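Galactose-binding like protein (PDB 7M1A) is a SusE-like protein that probably binds glycans, the chain here being its C-terminal, calcium-binding galactose-binding-like domain. Local coordinates at residues Lys111-Glu116 against Asn143-Met148; Lys5-Glu10 against Leu62-Lys67; Asp53-Phe58 against Arg155-Lys160; Arg9-Gln14 against Ala97-Pro102. One frame throughout, in Å; residues are numbered along the deposited sequence.

Contact 1: Lys111-Glu116 against Asn143-Met148; sequences KLLDME and NVPLDM
Leu112 and Leu113, next to each other on strand 111-116, both turn the ends of their side chains to the loop 143-148. No hydrogen bond crosses between the segments; apolar groups meet one another and the carbonyl oxygens of Lys111, Leu112 and Asn143. Leu112 CD2 lies 3.6 Å from Met148 CE, the two side chains crossing obliquely. Met148, a selenomethionine, is bent at both chi2 and chi3 (-57° and -28°), which brings CE within 3.6 Å of Lys111 O. Leu113 uses both branches. Its CD1 meets Val144 CG2 at 4.1 Å, the side chains at about a right angle, while CD2 packs 3.7 Å from Asn143 O and 4.3 Å from Pro145 CD. The ring of Pro145 also comes up to the backbone, with CD 3.9 Å from Leu112 O.

The polar bonds lie within a segment or run outside the pair. Met148 N bonds to Pro145 O (3.1 Å), closing a type I turn, and Lys111 NZ makes a salt bridge with Asp114, its hydrogen bond to OD1 (2.9 Å) using the syn lone pair. Outside, Arg70 NE donates to Asn143 OD1.

Both Leu112 and Leu113 face Val93 of the neighbouring strand, a classic beta bulge. Leu113 also reaches Phe71 and Ala142 of the opposing sheet, so the contact adds to the apolar layer between two antiparallel sheets, consistent with the beta-sandwich of galactose-binding-like domains.

Contact 2: Lys5-Glu10 against Leu62-Lys67; sequences KTKFRE and LGVLAK
Phe8 and Leu62 lie side by side and point the same way, with the methyl CD2 of Leu62 over one face of the Phe8 ring. CD2 is 4.0 Å from the ring centroid and 23° off the normal, a CH-pi contact displaced toward the rim, where CZ is 3.7 Å away. Lys5 CA lies over the opposite face, toward the rim, and Trp30 meets the ring edge-to-face. A chi2 of 16° turns Phe8 CD1 to 3.4 Å from Leu62 O.

Beside this pair the backbones come close. Gly63 CA sits 3.6 Å from Lys7 O, and a beta carbon here would run into that oxygen. The aliphatic part of Lys7 crosses Val64 at about a right angle, CD to CG1 at 4.1 Å.

Arg9 turns back along its own segment: NH1 bonds to both Thr6 O and Phe8 O, each at 2.9 Å and each near the guanidinium plane. Its NE and NH2 form salt bridges with Asp61 and Glu99 of the second subunit, and Lys5 NZ forms one with the calcium ligand Glu172.

No hydrogen bond joins the two segments directly, so their contact rests on dispersion and CH-pi packing, with no directional polar bond to fix it.

Contact 3: Asp53-Phe58 against Arg155-Lys160; sequences DGPAVF and RIKCLK
Val57 and Phe58 pair with Lys157 and Ile156 in an antiparallel beta ladder, where strand 56-58 runs beside strand 155-158 with axes 4.8 Å apart and directions 171° from each other. Phe58 and Ile156 form a hydrogen-bonded pair: Phe58 N donates to Ile156 O (3.1 Å) and Ile156 N to Phe58 O (3.0 Å). Farther along, Cys158 N donates to Ala56 O at 2.9 Å. Val57 and Lys157 make the non-hydrogen-bonded pair between them.

On the face of Phe58 and Ile156 the two side chains lie side by side. A chi1 of 65° sets Phe58 CG between the backbone N and the carbonyl carbon, and the ring reaches across with CZ 3.6 Å from Ile156 CB. Phe170 and Leu173 of the opposing sheet pack against this pair. An alanine at Phe58 would probably open a gap beside Ile156 and remove the ring that packs on Phe170.

The other face carries Val57 and Lys157. Val57 CG1 lies over one face of the Arg155 guanidinium, 3.7 Å from Arg155 NE. That guanidinium also makes a salt bridge with Asp16 and a cation-pi contact with Trp106. Lys157 runs extended alongside Pro55, with Lys157 CE 3.6 Å from Pro55 CB. Beyond the ladder, Leu159 and Lys160 both face Arg90 in a classic beta bulge.

One apolar face turned to the opposing sheet, and a mixed, partly exposed face bearing Val57 and Lys157 and covered in part by Trp106, are typical of a strand pair in a beta-sandwich, here of the galactose-binding-like kind.

Contact 4: Arg9-Gln14 against Ala97-Pro102; sequences REMYLQ and ATEPNP
The carboxylate of Glu99 and the ring of Pro100 are met by the end of Met11, a selenomethionine, where the loop joining strands 88-96 and 110-116 of the galactose-binding-like beta-sandwich packs on the N-terminal segment 9-14. CE of Met11 touches the Glu99 carboxylate at OE2, 3.6 Å away, and meets the Pro100 ring at CD, 4.0 Å away, with SE near CG. The chain of Met11 crosses the ring at about a right angle; a chi3 of 73° bends CE out of the extended line. Another part of the same ring, CB, receives Leu13 CD1 at 3.8 Å, again with the side chains nearly perpendicular.

Leu13 CD1 also lies 3.7 Å from Asn101 O, and its side chain packs on Thr59 of strand 56-66 and Arg155 of strand 151-158. An alanine at Leu13 would probably leave a gap beside Pro100 CB and Asn101 O, where CD1 now sits.

Glu99 has its stronger polar partner in the other chain, OE2 being held in a salt bridge by Arg9 of the second subunit. Charge thus ties the same loop to the neighbouring subunit.

One bond joins the two backbones directly: Gln14 N donates to Pro102 O at 2.9 Å, nearly straight at 172°.

How the contacts relate
All four contacts reach the same antiparallel sheet. Contacts 2 and 3 use different parts of strand 56-66, their centres 21 Å apart, and contacts 2 and 4 share Arg9 and Glu10 on strand 9-11, with centres 12 Å apart. Contact 4 touches contact 3 through Leu13 CD1 and Arg155 NH2, 3.7 Å apart, and contact 2 through Ala97 and Leu65. Contact 1 meets contact 2 where Lys67 NZ probably bonds to the carbonyl oxygens of Leu146 and Met148. Contacts 2 and 4 both touch the second subunit. The bound calcium is about 10 Å from the Phe8 side chain and about 12 Å from that of Phe58, while contacts 1 and 4 lie away from it.

Contact 1: Lys111-Glu116 against Asn143-Met148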
loop_
_atom_site.group_PDB
_atom_site.type_symbol
_atom_site.label_atom_id
_atom_site.label_comp_id
_atom_site.label_asym_id
_atom_site.label_seq_id
_atom_site.Cartn_x
_atom_site.Cartn_y
_atom_site.Cartn_z
ATOM N N LYS A 111 -14.364 17.181 -5.619
ATOM C CA LYS A 111 -14.151 16.611 -6.954
ATOM C C LYS A 111 -13.365 17.630 -7.792
ATOM O O LYS A 111 -13.778 18.769 -7.933
ATOM C CB LYS A 111 -15.463 16.258 -7.667
ATOM C CG LYS A 111 -15.211 15.576 -9.031
ATOM C CD LYS A 111 -16.477 15.000 -9.663
ATOM C CE LYS A 111 -17.490 16.070 -10.008
ATOM N NZ LYS A 111 -18.598 15.457 -10.741
ATOM N N LEU A 112 -12.189 17.205 -8.254
ATOM C CA LEU A 112 -11.219 18.078 -8.936
ATOM C C LEU A 112 -11.476 18.026 -10.440
ATOM O O LEU A 112 -11.399 19.061 -11.140
ATOM C CB LEU A 112 -9.806 17.658 -8.589
ATOM C CG LEU A 112 -9.449 17.806 -7.090
ATOM C CD1 LEU A 112 -8.099 17.044 -7.021
ATOM C CD2 LEU A 112 -9.180 19.268 -6.771
ATOM N N LEU A 113 -11.746 16.813 -10.964
ATOM C CA LEU A 113 -11.831 16.607 -12.408
ATOM C C LEU A 113 -12.861 15.527 -12.738
ATOM O O LEU A 113 -12.875 14.474 -12.098
ATOM C CB LEU A 113 -10.508 16.048 -13.007
ATOM C CG LEU A 113 -9.307 17.020 -12.925
ATOM C CD1 LEU A 113 -7.997 16.285 -13.173
ATOM C CD2 LEU A 113 -9.462 18.242 -13.829
ATOM N N ASP A 114 -13.636 15.823 -13.807
ATOM C CA ASP A 114 -14.474 14.813 -14.462
ATOM C C ASP A 114 -13.721 14.404 -15.726
ATOM O O ASP A 114 -13.447 15.262 -16.581
ATOM C CB ASP A 114 -15.760 15.433 -15.005
ATOM C CG ASP A 114 -16.680 15.888 -13.910
ATOM O OD1 ASP A 114 -17.086 15.029 -13.156
ATOM O OD2 ASP A 114 -16.875 17.123 -13.743
HETATM N N MSE A 115 -13.289 13.149 -15.827
HETATM C CA MSE A 115 -12.480 12.687 -16.956
HETATM C C MSE A 115 -13.311 11.778 -17.838
HETATM O O MSE A 115 -14.050 10.905 -17.381
HETATM C CB MSE A 115 -11.221 11.912 -16.486
HETATM C CG MSE A 115 -10.372 12.719 -15.543
HETATM SE SE MSE A 115 -9.498 14.278 -16.404
HETATM C CE MSE A 115 -8.325 13.273 -17.615
ATOM N N GLU A 116 -13.086 11.939 -19.145
ATOM C CA GLU A 116 -13.567 10.976 -20.112
ATOM C C GLU A 116 -12.429 10.621 -21.071
ATOM O O GLU A 116 -11.818 11.501 -21.660
ATOM C CB GLU A 116 -14.780 11.483 -20.912
ATOM C CG GLU A 116 -15.201 10.437 -21.974
ATOM C CD GLU A 116 -16.400 10.774 -22.821
ATOM O OE1 GLU A 116 -16.968 11.844 -22.588
ATOM O OE2 GLU A 116 -16.765 9.938 -23.689
ATOM N N ASN A 143 -6.292 20.180 -17.569
ATOM C CA ASN A 143 -5.897 21.261 -16.680
ATOM C C ASN A 143 -6.862 21.302 -15.496
ATOM O O ASN A 143 -8.052 21.134 -15.620
ATOM C CB ASN A 143 -6.068 22.601 -17.451
ATOM C CG ASN A 143 -5.062 22.644 -18.608
ATOM O OD1 ASN A 143 -3.903 22.198 -18.535
ATOM N ND2 ASN A 143 -5.454 23.224 -19.740
ATOM N N VAL A 144 -6.295 21.509 -14.306
ATOM C CA VAL A 144 -7.135 21.613 -13.099
ATOM C C VAL A 144 -7.569 23.053 -12.913
ATOM O O VAL A 144 -6.716 23.924 -12.967
ATOM C CB VAL A 144 -6.267 21.089 -11.933
ATOM C CG1 VAL A 144 -7.012 21.311 -10.630
ATOM C CG2 VAL A 144 -5.829 19.634 -12.069
ATOM N N PRO A 145 -8.892 23.341 -12.750
ATOM C CA PRO A 145 -9.310 24.748 -12.610
ATOM C C PRO A 145 -8.546 25.461 -11.505
ATOM O O PRO A 145 -8.344 24.857 -10.432
ATOM C CB PRO A 145 -10.785 24.619 -12.280
ATOM C CG PRO A 145 -11.185 23.301 -12.959
ATOM C CD PRO A 145 -10.001 22.367 -12.766
ATOM N N LEU A 146 -8.286 26.776 -11.659
ATOM C CA LEU A 146 -7.622 27.642 -10.653
ATOM C C LEU A 146 -8.503 27.830 -9.419
ATOM O O LEU A 146 -7.915 27.972 -8.341
ATOM C CB LEU A 146 -7.372 29.025 -11.294
ATOM C CG LEU A 146 -6.662 30.048 -10.419
ATOM C CD1 LEU A 146 -5.213 29.641 -10.197
ATOM C CD2 LEU A 146 -6.713 31.421 -11.048
ATOM N N ASP A 147 -9.798 27.617 -9.477
ATOM C CA ASP A 147 -10.561 27.733 -8.228
ATOM C C ASP A 147 -10.567 26.480 -7.374
ATOM O O ASP A 147 -11.131 26.517 -6.285
ATOM C CB ASP A 147 -11.978 28.187 -8.526
ATOM C CG ASP A 147 -12.860 27.213 -9.256
ATOM O OD1 ASP A 147 -12.451 26.059 -9.568
ATOM O OD2 ASP A 147 -14.031 27.646 -9.443
HETATM N N MSE A 148 -9.878 25.400 -7.771
HETATM C CA MSE A 148 -9.782 24.257 -6.860
HETATM C C MSE A 148 -8.862 24.590 -5.693
HETATM O O MSE A 148 -7.871 25.267 -5.897
HETATM C CB MSE A 148 -9.211 23.084 -7.696
HETATM C CG MSE A 148 -10.311 22.547 -8.686
HETATM SE SE MSE A 148 -11.986 21.956 -7.854
HETATM C CE MSE A 148 -12.031 21.288 -6.078
#

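Contact 2: Lys5-Glu10 against Leu62-Lys67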
loop_
_atom_site.group_PDB
_atom_site.type_symbol
_atom_site.label_atom_id
_atom_site.label_comp_id
_atom_site.label_asym_id
_atom_site.label_seq_id
_atom_site.Cartn_x
_atom_site.Cartn_y
_atom_site.Cartn_z
ATOM N N LYS A 5 7.207 12.180 -7.656
ATOM C CA LYS A 5 6.553 10.874 -7.447
ATOM C C LYS A 5 7.249 10.007 -6.397
ATOM O O LYS A 5 6.590 9.122 -5.843
ATOM C CB LYS A 5 6.438 10.077 -8.757
ATOM C CG LYS A 5 5.502 10.748 -9.749
ATOM C CD LYS A 5 5.528 10.070 -11.102
ATOM C CE LYS A 5 4.438 10.620 -12.012
ATOM N NZ LYS A 5 4.497 10.009 -13.359
ATOM N N THR A 6 8.523 10.354 -6.068
ATOM C CA THR A 6 9.193 9.589 -5.025
ATOM C C THR A 6 8.535 9.744 -3.663
ATOM O O THR A 6 8.735 8.890 -2.782
ATOM C CB THR A 6 10.718 9.832 -4.963
ATOM O OG1 THR A 6 10.890 11.156 -4.424
ATOM C CG2 THR A 6 11.437 9.609 -6.286
ATOM N N LYS A 7 7.742 10.829 -3.505
ATOM C CA LYS A 7 7.069 11.148 -2.272
ATOM C C LYS A 7 5.650 10.564 -2.208
ATOM O O LYS A 7 4.967 10.607 -1.174
ATOM C CB LYS A 7 7.000 12.645 -2.068
ATOM C CG LYS A 7 8.384 13.270 -1.992
ATOM C CD LYS A 7 8.330 14.718 -1.630
ATOM C CE LYS A 7 9.726 15.361 -1.558
ATOM N NZ LYS A 7 10.702 14.573 -0.726
ATOM N N PHE A 8 5.129 10.063 -3.344
ATOM C CA PHE A 8 3.709 9.587 -3.324
ATOM C C PHE A 8 3.628 8.324 -2.450
ATOM O O PHE A 8 4.584 7.521 -2.384
ATOM C CB PHE A 8 3.240 9.219 -4.756
ATOM C CG PHE A 8 2.985 10.345 -5.718
ATOM C CD1 PHE A 8 3.446 11.650 -5.493
ATOM C CD2 PHE A 8 2.246 10.066 -6.897
ATOM C CE1 PHE A 8 3.192 12.661 -6.416
ATOM C CE2 PHE A 8 1.999 11.063 -7.841
ATOM C CZ PHE A 8 2.505 12.341 -7.624
ATOM N N ARG A 9 2.469 8.135 -1.816
ATOM C CA ARG A 9 2.292 6.965 -0.978
ATOM C C ARG A 9 0.911 6.363 -1.146
ATOM O O ARG A 9 -0.097 7.105 -1.211
ATOM C CB ARG A 9 2.443 7.317 0.515
ATOM C CG ARG A 9 3.838 7.811 0.848
ATOM C CD ARG A 9 4.915 6.749 0.906
ATOM N NE ARG A 9 6.171 7.238 1.327
ATOM C CZ ARG A 9 7.152 7.647 0.524
ATOM N NH1 ARG A 9 7.000 7.644 -0.778
ATOM N NH2 ARG A 9 8.295 8.063 1.023
ATOM N N GLU A 10 0.840 5.029 -1.254
ATOM C CA GLU A 10 -0.439 4.324 -1.252
ATOM C C GLU A 10 -1.145 4.568 0.091
ATOM O O GLU A 10 -0.498 4.721 1.124
ATOM C CB GLU A 10 -0.132 2.843 -1.499
ATOM C CG GLU A 10 -1.307 1.912 -1.541
ATOM C CD GLU A 10 -1.732 1.250 -0.265
ATOM O OE1 GLU A 10 -1.381 1.818 0.806
ATOM O OE2 GLU A 10 -2.521 0.330 -0.351
ATOM N N LEU A 62 -0.045 12.509 -2.088
ATOM C CA LEU A 62 0.971 13.138 -2.944
ATOM C C LEU A 62 2.249 13.445 -2.162
ATOM O O LEU A 62 3.286 13.713 -2.790
ATOM C CB LEU A 62 0.458 14.458 -3.590
ATOM C CG LEU A 62 -0.810 14.324 -4.461
ATOM C CD1 LEU A 62 -1.393 15.683 -4.780
ATOM C CD2 LEU A 62 -0.479 13.554 -5.751
ATOM N N GLY A 63 2.186 13.423 -0.814
ATOM C CA GLY A 63 3.400 13.691 -0.057
ATOM C C GLY A 63 3.712 15.179 0.074
ATOM O O GLY A 63 4.679 15.528 0.730
ATOM N N VAL A 64 2.900 16.046 -0.535
ATOM C CA VAL A 64 3.073 17.489 -0.465
ATOM C C VAL A 64 1.656 18.074 -0.557
ATOM O O VAL A 64 0.760 17.430 -1.096
ATOM C CB VAL A 64 3.928 17.992 -1.655
ATOM C CG1 VAL A 64 5.377 17.510 -1.546
ATOM C CG2 VAL A 64 3.277 17.652 -3.003
ATOM N N LEU A 65 1.492 19.309 -0.074
ATOM C CA LEU A 65 0.299 20.101 -0.310
ATOM C C LEU A 65 0.534 20.927 -1.558
ATOM O O LEU A 65 1.502 21.729 -1.606
ATOM C CB LEU A 65 0.028 21.011 0.915
ATOM C CG LEU A 65 -1.236 21.910 0.830
ATOM C CD1 LEU A 65 -2.555 21.119 0.783
ATOM C CD2 LEU A 65 -1.289 22.891 2.034
ATOM N N ALA A 66 -0.350 20.709 -2.562
ATOM C CA ALA A 66 -0.019 21.300 -3.844
ATOM C C ALA A 66 -1.188 22.110 -4.366
ATOM O O ALA A 66 -2.360 21.650 -4.306
ATOM C CB ALA A 66 0.182 20.194 -4.886
ATOM N N LYS A 67 -0.774 23.178 -5.053
ATOM C CA LYS A 67 -1.820 23.800 -5.943
ATOM C C LYS A 67 -1.740 23.107 -7.316
ATOM O O LYS A 67 -0.709 23.271 -8.007
ATOM C CB LYS A 67 -1.622 25.323 -6.116
ATOM C CG LYS A 67 -2.717 25.971 -6.945
ATOM C CD LYS A 67 -4.000 26.191 -6.264
ATOM C CE LYS A 67 -4.899 27.141 -7.011
ATOM N NZ LYS A 67 -6.179 27.281 -6.288
#

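Contact 3: Asp53-Phe58 against Arg155-Lys160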
loop_
_atom_site.group_PDB
_atom_site.type_symbol
_atom_site.label_atom_id
_atom_site.label_comp_id
_atom_site.label_asym_id
_atom_site.label_seq_id
_atom_site.Cartn_x
_atom_site.Cartn_y
_atom_site.Cartn_z
ATOM N N ASP A 53 -20.150 -3.649 -6.599
ATOM C CA ASP A 53 -21.422 -3.005 -6.246
ATOM C C ASP A 53 -21.521 -1.551 -6.737
ATOM O O ASP A 53 -22.614 -0.964 -6.776
ATOM C CB ASP A 53 -21.704 -2.990 -4.723
ATOM C CG ASP A 53 -22.084 -4.340 -4.196
ATOM O OD1 ASP A 53 -22.378 -5.258 -5.021
ATOM O OD2 ASP A 53 -22.123 -4.463 -2.956
ATOM N N GLY A 54 -20.384 -0.964 -7.036
ATOM C CA GLY A 54 -20.292 0.428 -7.410
ATOM C C GLY A 54 -18.908 0.729 -7.960
ATOM O O GLY A 54 -18.024 -0.113 -7.937
ATOM N N PRO A 55 -18.712 1.987 -8.420
ATOM C CA PRO A 55 -17.433 2.456 -8.984
ATOM C C PRO A 55 -16.246 2.024 -8.129
ATOM O O PRO A 55 -16.253 2.177 -6.883
ATOM C CB PRO A 55 -17.615 3.978 -8.967
ATOM C CG PRO A 55 -19.116 4.189 -9.243
ATOM C CD PRO A 55 -19.763 3.027 -8.450
ATOM N N ALA A 56 -15.161 1.578 -8.773
ATOM C CA ALA A 56 -13.954 1.268 -8.011
ATOM C C ALA A 56 -13.400 2.586 -7.493
ATOM O O ALA A 56 -13.398 3.599 -8.164
ATOM C CB ALA A 56 -12.897 0.632 -8.872
ATOM N N VAL A 57 -12.860 2.545 -6.258
ATOM C CA VAL A 57 -12.280 3.725 -5.617
ATOM C C VAL A 57 -10.916 3.339 -5.036
ATOM O O VAL A 57 -10.837 2.361 -4.340
ATOM C CB VAL A 57 -13.232 4.315 -4.541
ATOM C CG1 VAL A 57 -12.569 5.424 -3.732
ATOM C CG2 VAL A 57 -14.561 4.710 -5.114
ATOM N N PHE A 58 -9.899 4.200 -5.225
ATOM C CA PHE A 58 -8.676 3.972 -4.447
ATOM C C PHE A 58 -8.082 5.354 -4.135
ATOM O O PHE A 58 -8.498 6.393 -4.672
ATOM C CB PHE A 58 -7.711 3.037 -5.206
ATOM C CG PHE A 58 -7.172 3.592 -6.484
ATOM C CD1 PHE A 58 -6.087 4.455 -6.531
ATOM C CD2 PHE A 58 -7.855 3.323 -7.685
ATOM C CE1 PHE A 58 -5.627 5.013 -7.718
ATOM C CE2 PHE A 58 -7.415 3.888 -8.884
ATOM C CZ PHE A 58 -6.334 4.773 -8.917
ATOM N N ARG A 155 -8.198 10.787 -4.536
ATOM C CA ARG A 155 -8.940 9.576 -4.843
ATOM C C ARG A 155 -9.216 9.531 -6.348
ATOM O O ARG A 155 -9.526 10.568 -6.986
ATOM C CB ARG A 155 -10.243 9.425 -4.065
ATOM C CG ARG A 155 -9.978 8.969 -2.660
ATOM C CD ARG A 155 -11.287 9.054 -1.870
ATOM N NE ARG A 155 -11.315 7.750 -1.143
ATOM C CZ ARG A 155 -12.368 7.368 -0.448
ATOM N NH1 ARG A 155 -13.435 8.168 -0.316
ATOM N NH2 ARG A 155 -12.436 6.160 0.105
ATOM N N ILE A 156 -9.178 8.313 -6.893
ATOM C CA ILE A 156 -9.687 8.098 -8.256
ATOM C C ILE A 156 -10.883 7.154 -8.169
ATOM O O ILE A 156 -10.873 6.161 -7.444
ATOM C CB ILE A 156 -8.577 7.598 -9.180
ATOM C CG1 ILE A 156 -7.609 8.794 -9.433
ATOM C CG2 ILE A 156 -9.124 7.059 -10.508
ATOM C CD1 ILE A 156 -6.374 8.458 -10.235
ATOM N N LYS A 157 -12.005 7.581 -8.807
ATOM C CA LYS A 157 -13.235 6.790 -8.882
ATOM C C LYS A 157 -13.493 6.394 -10.350
ATOM O O LYS A 157 -13.570 7.265 -11.208
ATOM C CB LYS A 157 -14.371 7.632 -8.299
ATOM C CG LYS A 157 -15.756 6.969 -8.301
ATOM C CD LYS A 157 -16.912 7.992 -7.910
ATOM C CE LYS A 157 -18.177 7.217 -7.625
ATOM N NZ LYS A 157 -19.313 8.074 -7.196
ATOM N N CYS A 158 -13.655 5.079 -10.612
ATOM C CA CYS A 158 -13.919 4.604 -11.969
ATOM C C CYS A 158 -15.426 4.410 -12.142
ATOM O O CYS A 158 -15.990 3.415 -11.643
ATOM C CB CYS A 158 -13.153 3.308 -12.239
ATOM S SG CYS A 158 -13.309 2.981 -14.016
ATOM N N LEU A 159 -16.088 5.376 -12.823
ATOM C CA LEU A 159 -17.525 5.252 -13.051
ATOM C C LEU A 159 -17.849 4.187 -14.096
ATOM O O LEU A 159 -18.871 3.513 -13.996
ATOM C CB LEU A 159 -18.107 6.563 -13.539
ATOM C CG LEU A 159 -17.880 7.777 -12.657
ATOM C CD1 LEU A 159 -18.347 9.064 -13.368
ATOM C CD2 LEU A 159 -18.623 7.635 -11.334
ATOM N N LYS A 160 -16.997 4.041 -15.125
ATOM C CA LYS A 160 -17.228 3.063 -16.179
ATOM C C LYS A 160 -15.930 2.818 -16.901
ATOM O O LYS A 160 -15.225 3.806 -17.219
ATOM C CB LYS A 160 -18.339 3.541 -17.155
ATOM C CG LYS A 160 -18.867 2.535 -18.184
ATOM C CD LYS A 160 -19.857 3.206 -19.164
ATOM C CE LYS A 160 -21.270 3.299 -18.599
ATOM N NZ LYS A 160 -21.632 2.107 -17.779
#

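Contact 4: Arg9-Gln14 against Ala97-Pro102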
loop_
_atom_site.group_PDB
_atom_site.type_symbol
_atom_site.label_atom_id
_atom_site.label_comp_id
_atom_site.label_asym_id
_atom_site.label_seq_id
_atom_site.Cartn_x
_atom_site.Cartn_y
_atom_site.Cartn_z
ATOM N N ARG A 9 2.469 8.135 -1.816
ATOM C CA ARG A 9 2.292 6.965 -0.978
ATOM C C ARG A 9 0.911 6.363 -1.146
ATOM O O ARG A 9 -0.097 7.105 -1.211
ATOM C CB ARG A 9 2.443 7.317 0.515
ATOM C CG ARG A 9 3.838 7.811 0.848
ATOM C CD ARG A 9 4.915 6.749 0.906
ATOM N NE ARG A 9 6.171 7.238 1.327
ATOM C CZ ARG A 9 7.152 7.647 0.524
ATOM N NH1 ARG A 9 7.000 7.644 -0.778
ATOM N NH2 ARG A 9 8.295 8.063 1.023
ATOM N N GLU A 10 0.840 5.029 -1.254
ATOM C CA GLU A 10 -0.439 4.324 -1.252
ATOM C C GLU A 10 -1.145 4.568 0.091
ATOM O O GLU A 10 -0.498 4.721 1.124
ATOM C CB GLU A 10 -0.132 2.843 -1.499
ATOM C CG GLU A 10 -1.307 1.912 -1.541
ATOM C CD GLU A 10 -1.732 1.250 -0.265
ATOM O OE1 GLU A 10 -1.381 1.818 0.806
ATOM O OE2 GLU A 10 -2.521 0.330 -0.351
HETATM N N MSE A 11 -2.485 4.656 0.025
HETATM C CA MSE A 11 -3.323 4.610 1.213
HETATM C C MSE A 11 -4.356 3.518 1.024
HETATM O O MSE A 11 -4.593 3.061 -0.112
HETATM C CB MSE A 11 -3.962 5.955 1.449
HETATM C CG MSE A 11 -2.927 7.020 1.735
HETATM SE SE MSE A 11 -3.724 8.732 2.233
HETATM C CE MSE A 11 -4.324 8.221 3.997
ATOM N N TYR A 12 -5.118 3.208 2.101
ATOM C CA TYR A 12 -6.126 2.163 1.951
ATOM C C TYR A 12 -7.183 2.491 2.991
ATOM O O TYR A 12 -6.937 2.342 4.203
ATOM C CB TYR A 12 -5.605 0.748 2.180
ATOM C CG TYR A 12 -6.690 -0.245 1.810
ATOM C CD1 TYR A 12 -7.055 -0.496 0.458
ATOM C CD2 TYR A 12 -7.464 -0.830 2.835
ATOM C CE1 TYR A 12 -8.119 -1.343 0.156
ATOM C CE2 TYR A 12 -8.515 -1.687 2.522
ATOM C CZ TYR A 12 -8.862 -1.899 1.193
ATOM O OH TYR A 12 -9.927 -2.679 0.905
ATOM N N LEU A 13 -8.304 3.081 2.535
ATOM C CA LEU A 13 -9.406 3.467 3.403
ATOM C C LEU A 13 -10.504 2.434 3.321
ATOM O O LEU A 13 -10.541 1.669 2.395
ATOM C CB LEU A 13 -9.997 4.806 2.939
ATOM C CG LEU A 13 -9.025 5.960 2.688
ATOM C CD1 LEU A 13 -9.753 7.279 2.454
ATOM C CD2 LEU A 13 -8.055 6.118 3.890
ATOM N N GLN A 14 -11.391 2.345 4.342
ATOM C CA GLN A 14 -12.374 1.239 4.308
ATOM C C GLN A 14 -13.195 1.349 3.043
ATOM O O GLN A 14 -13.618 2.463 2.655
ATOM C CB GLN A 14 -13.367 1.494 5.474
ATOM C CG GLN A 14 -14.298 0.327 5.852
ATOM C CD GLN A 14 -15.250 0.710 6.967
ATOM O OE1 GLN A 14 -15.039 1.644 7.744
ATOM N NE2 GLN A 14 -16.329 -0.036 7.065
ATOM N N ALA A 97 -7.221 18.198 1.653
ATOM C CA ALA A 97 -6.046 18.820 2.192
ATOM C C ALA A 97 -5.615 18.247 3.526
ATOM O O ALA A 97 -4.465 18.508 3.920
ATOM C CB ALA A 97 -6.184 20.333 2.359
ATOM N N THR A 98 -6.541 17.630 4.260
ATOM C CA THR A 98 -6.158 17.156 5.604
ATOM C C THR A 98 -6.385 15.633 5.670
ATOM O O THR A 98 -7.057 15.024 4.807
ATOM C CB THR A 98 -6.943 17.873 6.717
ATOM O OG1 THR A 98 -8.329 17.547 6.762
ATOM C CG2 THR A 98 -6.767 19.394 6.731
ATOM N N GLU A 99 -5.819 15.004 6.736
ATOM C CA GLU A 99 -5.780 13.567 6.780
ATOM C C GLU A 99 -7.111 12.934 6.412
ATOM O O GLU A 99 -8.170 13.198 7.061
ATOM C CB GLU A 99 -5.500 13.168 8.237
ATOM C CG GLU A 99 -5.104 11.713 8.360
ATOM C CD GLU A 99 -3.792 11.360 7.626
ATOM O OE1 GLU A 99 -2.769 12.030 7.902
ATOM O OE2 GLU A 99 -3.817 10.450 6.801
ATOM N N PRO A 100 -7.139 12.047 5.412
ATOM C CA PRO A 100 -8.364 11.314 5.098
ATOM C C PRO A 100 -8.938 10.481 6.237
ATOM O O PRO A 100 -8.159 9.743 6.957
ATOM C CB PRO A 100 -8.020 10.386 3.920
ATOM C CG PRO A 100 -6.879 11.196 3.281
ATOM C CD PRO A 100 -6.051 11.771 4.438
ATOM N N ASN A 101 -10.249 10.531 6.447
ATOM C CA ASN A 101 -10.815 9.688 7.486
ATOM C C ASN A 101 -10.678 8.271 7.011
ATOM O O ASN A 101 -11.057 7.923 5.886
ATOM C CB ASN A 101 -12.293 10.025 7.690
ATOM C CG ASN A 101 -12.796 9.366 8.971
ATOM O OD1 ASN A 101 -12.853 8.138 9.034
ATOM N ND2 ASN A 101 -13.397 10.078 9.920
ATOM N N PRO A 102 -10.200 7.349 7.891
ATOM C CA PRO A 102 -10.117 5.943 7.488
ATOM C C PRO A 102 -11.362 5.156 7.243
ATOM O O PRO A 102 -11.306 4.054 6.656
ATOM C CB PRO A 102 -9.507 5.199 8.645
ATOM C CG PRO A 102 -9.041 6.210 9.565
ATOM C CD PRO A 102 -9.607 7.580 9.203
#